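Local coordinates for protein prenylcyclase (Actinoplanes teichomyceticus, PDB 6IJ1) that probably acts on prenyl substrates as a prenyltransferase or prenyl cyclase, though its exact reaction is not established here, at residues 12-24 against 325-337. Residues are numbered along the deposited sequence; the frame is centred on the assembly and turned at random.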
# COMPACT_ATOMS: atom_id res chain seq x y z
N SER A 12 12.78 -7.18 19.22
CA SER A 12 13.98 -6.41 18.94
C SER A 12 13.98 -5.93 17.48
O SER A 12 14.38 -4.80 17.21
CB SER A 12 15.22 -7.24 19.20
OG SER A 12 16.38 -6.43 19.01
N ALA A 13 13.60 -6.79 16.56
CA ALA A 13 13.52 -6.35 15.17
C ALA A 13 12.59 -5.17 15.02
O ALA A 13 12.90 -4.22 14.30
CB ALA A 13 13.06 -7.50 14.28
N VAL A 14 11.42 -5.22 15.67
CA VAL A 14 10.48 -4.10 15.55
C VAL A 14 11.10 -2.83 16.11
O VAL A 14 10.99 -1.76 15.52
CB VAL A 14 9.15 -4.46 16.23
CG1 VAL A 14 8.24 -3.25 16.38
CG2 VAL A 14 8.43 -5.51 15.43
N ARG A 15 11.68 -2.92 17.32
CA ARG A 15 12.33 -1.76 17.89
C ARG A 15 13.39 -1.16 16.96
O ARG A 15 13.41 0.05 16.74
CB ARG A 15 12.95 -2.12 19.25
CG ARG A 15 13.56 -0.89 19.96
CD ARG A 15 14.36 -1.29 21.22
NE ARG A 15 13.78 -2.50 21.83
CZ ARG A 15 14.36 -3.70 21.78
NH1 ARG A 15 15.53 -3.85 21.15
NH2 ARG A 15 13.78 -4.76 22.34
N ARG A 16 14.23 -2.02 16.37
CA ARG A 16 15.28 -1.50 15.49
C ARG A 16 14.71 -0.90 14.19
O ARG A 16 15.25 0.08 13.67
CB ARG A 16 16.26 -2.61 15.14
CG ARG A 16 17.20 -2.97 16.33
CD ARG A 16 17.89 -4.32 16.06
NE ARG A 16 18.62 -4.21 14.82
CZ ARG A 16 18.95 -5.23 14.04
NH1 ARG A 16 18.67 -6.49 14.38
NH2 ARG A 16 19.58 -5.00 12.90
N GLY A 17 13.60 -1.44 13.70
CA GLY A 17 12.95 -0.86 12.53
C GLY A 17 12.31 0.47 12.84
O GLY A 17 12.34 1.41 12.03
N VAL A 18 11.73 0.59 14.06
CA VAL A 18 11.22 1.89 14.50
C VAL A 18 12.33 2.93 14.58
O VAL A 18 12.19 4.04 14.08
CB VAL A 18 10.48 1.75 15.85
CG1 VAL A 18 10.15 3.14 16.38
CG2 VAL A 18 9.21 0.98 15.63
N ASP A 19 13.48 2.56 15.17
CA ASP A 19 14.59 3.51 15.21
C ASP A 19 15.03 3.90 13.81
O ASP A 19 15.35 5.05 13.58
CB ASP A 19 15.78 2.92 15.94
CG ASP A 19 15.56 2.80 17.47
OD1 ASP A 19 14.76 3.57 18.04
OD2 ASP A 19 16.21 1.94 18.06
N PHE A 20 15.10 2.95 12.87
CA PHE A 20 15.44 3.33 11.49
C PHE A 20 14.46 4.36 10.96
O PHE A 20 14.85 5.38 10.41
CB PHE A 20 15.44 2.07 10.59
CG PHE A 20 15.57 2.38 9.12
CD1 PHE A 20 16.82 2.53 8.54
CD2 PHE A 20 14.43 2.52 8.31
CE1 PHE A 20 16.93 2.84 7.15
CE2 PHE A 20 14.56 2.81 6.94
CZ PHE A 20 15.78 2.97 6.37
N LEU A 21 13.15 4.13 11.13
CA LEU A 21 12.19 5.05 10.53
C LEU A 21 12.20 6.41 11.23
O LEU A 21 12.14 7.44 10.58
CB LEU A 21 10.78 4.46 10.59
CG LEU A 21 10.52 3.25 9.66
CD1 LEU A 21 9.16 2.65 9.94
CD2 LEU A 21 10.66 3.72 8.20
N LEU A 22 12.29 6.42 12.56
CA LEU A 22 12.38 7.72 13.25
C LEU A 22 13.64 8.48 12.85
O LEU A 22 13.59 9.70 12.71
CB LEU A 22 12.34 7.49 14.76
CG LEU A 22 11.02 6.97 15.28
CD1 LEU A 22 11.21 6.67 16.81
CD2 LEU A 22 9.88 7.96 15.03
N ASP A 23 14.78 7.78 12.68
CA ASP A 23 16.00 8.48 12.27
C ASP A 23 15.91 9.01 10.85
O ASP A 23 16.66 9.94 10.50
CB ASP A 23 17.21 7.55 12.41
CG ASP A 23 17.59 7.31 13.87
OD1 ASP A 23 17.03 8.01 14.75
OD2 ASP A 23 18.45 6.45 14.14
N ARG A 24 15.02 8.48 10.02
CA ARG A 24 14.90 8.96 8.65
C ARG A 24 13.80 10.02 8.48
O ARG A 24 13.50 10.43 7.36
CB ARG A 24 14.64 7.76 7.69
CG ARG A 24 15.67 6.61 7.63
CD ARG A 24 16.98 7.13 7.35
NE ARG A 24 18.09 6.15 7.24
CZ ARG A 24 18.64 5.49 8.27
NH1 ARG A 24 18.10 5.60 9.50
NH2 ARG A 24 19.70 4.69 8.07
N PHE A 325 14.80 4.64 -0.48
CA PHE A 325 15.38 4.78 0.86
C PHE A 325 14.94 3.69 1.81
O PHE A 325 15.33 3.70 2.99
CB PHE A 325 15.04 6.19 1.38
CG PHE A 325 15.58 7.24 0.49
CD1 PHE A 325 16.92 7.38 0.37
CD2 PHE A 325 14.73 8.02 -0.25
CE1 PHE A 325 17.43 8.39 -0.50
CE2 PHE A 325 15.21 9.00 -1.14
CZ PHE A 325 16.56 9.17 -1.25
N GLY A 326 14.13 2.71 1.33
CA GLY A 326 13.74 1.57 2.14
C GLY A 326 12.68 1.85 3.18
O GLY A 326 12.38 0.95 3.99
N LEU A 327 12.04 3.02 3.12
CA LEU A 327 11.06 3.31 4.18
C LEU A 327 9.77 2.52 3.94
O LEU A 327 9.18 1.98 4.88
CB LEU A 327 10.70 4.81 4.27
CG LEU A 327 11.82 5.85 4.32
CD1 LEU A 327 11.17 7.19 4.81
CD2 LEU A 327 12.95 5.48 5.20
N HIS A 328 9.33 2.43 2.68
CA HIS A 328 8.08 1.71 2.43
C HIS A 328 8.24 0.25 2.77
O HIS A 328 7.39 -0.33 3.45
CB HIS A 328 7.69 1.92 0.96
CG HIS A 328 6.28 1.53 0.63
ND1 HIS A 328 5.84 0.24 0.71
CD2 HIS A 328 5.22 2.28 0.26
CE1 HIS A 328 4.56 0.19 0.39
NE2 HIS A 328 4.14 1.43 0.12
N THR A 329 9.35 -0.35 2.36
CA THR A 329 9.58 -1.77 2.68
C THR A 329 9.63 -1.98 4.18
O THR A 329 9.01 -2.89 4.71
CB THR A 329 10.90 -2.27 2.05
OG1 THR A 329 10.86 -2.18 0.63
CG2 THR A 329 11.19 -3.75 2.44
N THR A 330 10.38 -1.14 4.88
CA THR A 330 10.53 -1.35 6.31
C THR A 330 9.20 -1.19 7.03
O THR A 330 8.89 -2.00 7.91
CB THR A 330 11.58 -0.35 6.83
OG1 THR A 330 12.81 -0.64 6.20
CG2 THR A 330 11.73 -0.50 8.37
N ALA A 331 8.41 -0.18 6.64
CA ALA A 331 7.10 -0.04 7.28
C ALA A 331 6.24 -1.27 7.03
O ALA A 331 5.54 -1.77 7.94
CB ALA A 331 6.38 1.23 6.79
N THR A 332 6.23 -1.75 5.78
CA THR A 332 5.46 -2.95 5.43
C THR A 332 5.87 -4.15 6.27
O THR A 332 5.01 -4.92 6.77
CB THR A 332 5.63 -3.25 3.93
OG1 THR A 332 5.32 -2.06 3.16
CG2 THR A 332 4.75 -4.38 3.48
N VAL A 333 7.18 -4.35 6.45
CA VAL A 333 7.68 -5.45 7.24
C VAL A 333 7.28 -5.28 8.70
O VAL A 333 6.88 -6.25 9.34
CB VAL A 333 9.22 -5.55 7.08
CG1 VAL A 333 9.73 -6.60 8.10
CG2 VAL A 333 9.59 -5.96 5.61
N LEU A 334 7.42 -4.07 9.26
CA LEU A 334 7.03 -3.90 10.67
C LEU A 334 5.55 -4.23 10.86
O LEU A 334 5.19 -4.83 11.89
CB LEU A 334 7.31 -2.48 11.14
CG LEU A 334 8.80 -2.15 11.19
CD1 LEU A 334 9.01 -0.67 11.56
CD2 LEU A 334 9.55 -3.03 12.24
N GLN A 335 4.70 -3.85 9.90
CA GLN A 335 3.28 -4.21 10.05
C GLN A 335 3.11 -5.72 10.11
O GLN A 335 2.34 -6.25 10.94
CB GLN A 335 2.49 -3.57 8.88
CG GLN A 335 0.96 -3.85 8.91
CD GLN A 335 0.27 -2.97 9.87
OE1 GLN A 335 0.33 -1.75 9.75
NE2 GLN A 335 -0.37 -3.55 10.86
N ALA A 336 3.85 -6.46 9.29
CA ALA A 336 3.77 -7.91 9.33
C ALA A 336 4.29 -8.46 10.64
O ALA A 336 3.74 -9.44 11.16
CB ALA A 336 4.58 -8.49 8.15
N LEU A 337 5.40 -7.92 11.14
CA LEU A 337 5.96 -8.47 12.40
C LEU A 337 4.97 -8.25 13.55
O LEU A 337 4.85 -9.14 14.38
CB LEU A 337 7.33 -7.86 12.66
CG LEU A 337 8.43 -8.37 11.72
CD1 LEU A 337 9.75 -7.70 12.02
CD2 LEU A 337 8.56 -9.88 11.82
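L334 pushes its branched end into helix 12-23 as a knob in the hole made by V14, G17, V18 and L21. Its CD2 lies 3.6 Å from V14 CA, close against the backbone, and CD1 rests on the carbonyl carbon of G17. Glycine suits that place because any CB there would collide with L334 CD2. The fit is reciprocal: L21 is the knob among L327, T330, A331 and L334, and the two leucines meet tip to tip, CD1 to CD1 at 3.7 Å. In L21, a chi1 of -70° sends CG toward helix 327-341, and the extended chi2 (173°) then parts the methyls, CD1 going to L334 and CD2 to L327.

Nearer the start of helix 327-341, L327 fills the angle between F20 and R24. Its CD2 is 3.6 Å from F20 CE2, the two side chains crossing at about a right angle, and it also touches the aliphatic CB of R24. F325 O lies at the edge of the F20 ring, near its plane, 3.5 Å from CZ.

T330 divides its two branches: CG2 packs against L21 and F20, while OG1 donates to G326 O at 2.8 Å, on the opposite face of that carbonyl from T330 N. A valine in its place would probably leave G326 O without its second donor.

The helices, from opposite ends of the chain, run nearly antiparallel (152°). No hydrogen bond joins them across this interface, so their association here rests on interlocking apolar shapes, with the threonine hydroxyl bonded back to the carbonyl of the N-cap residue G326.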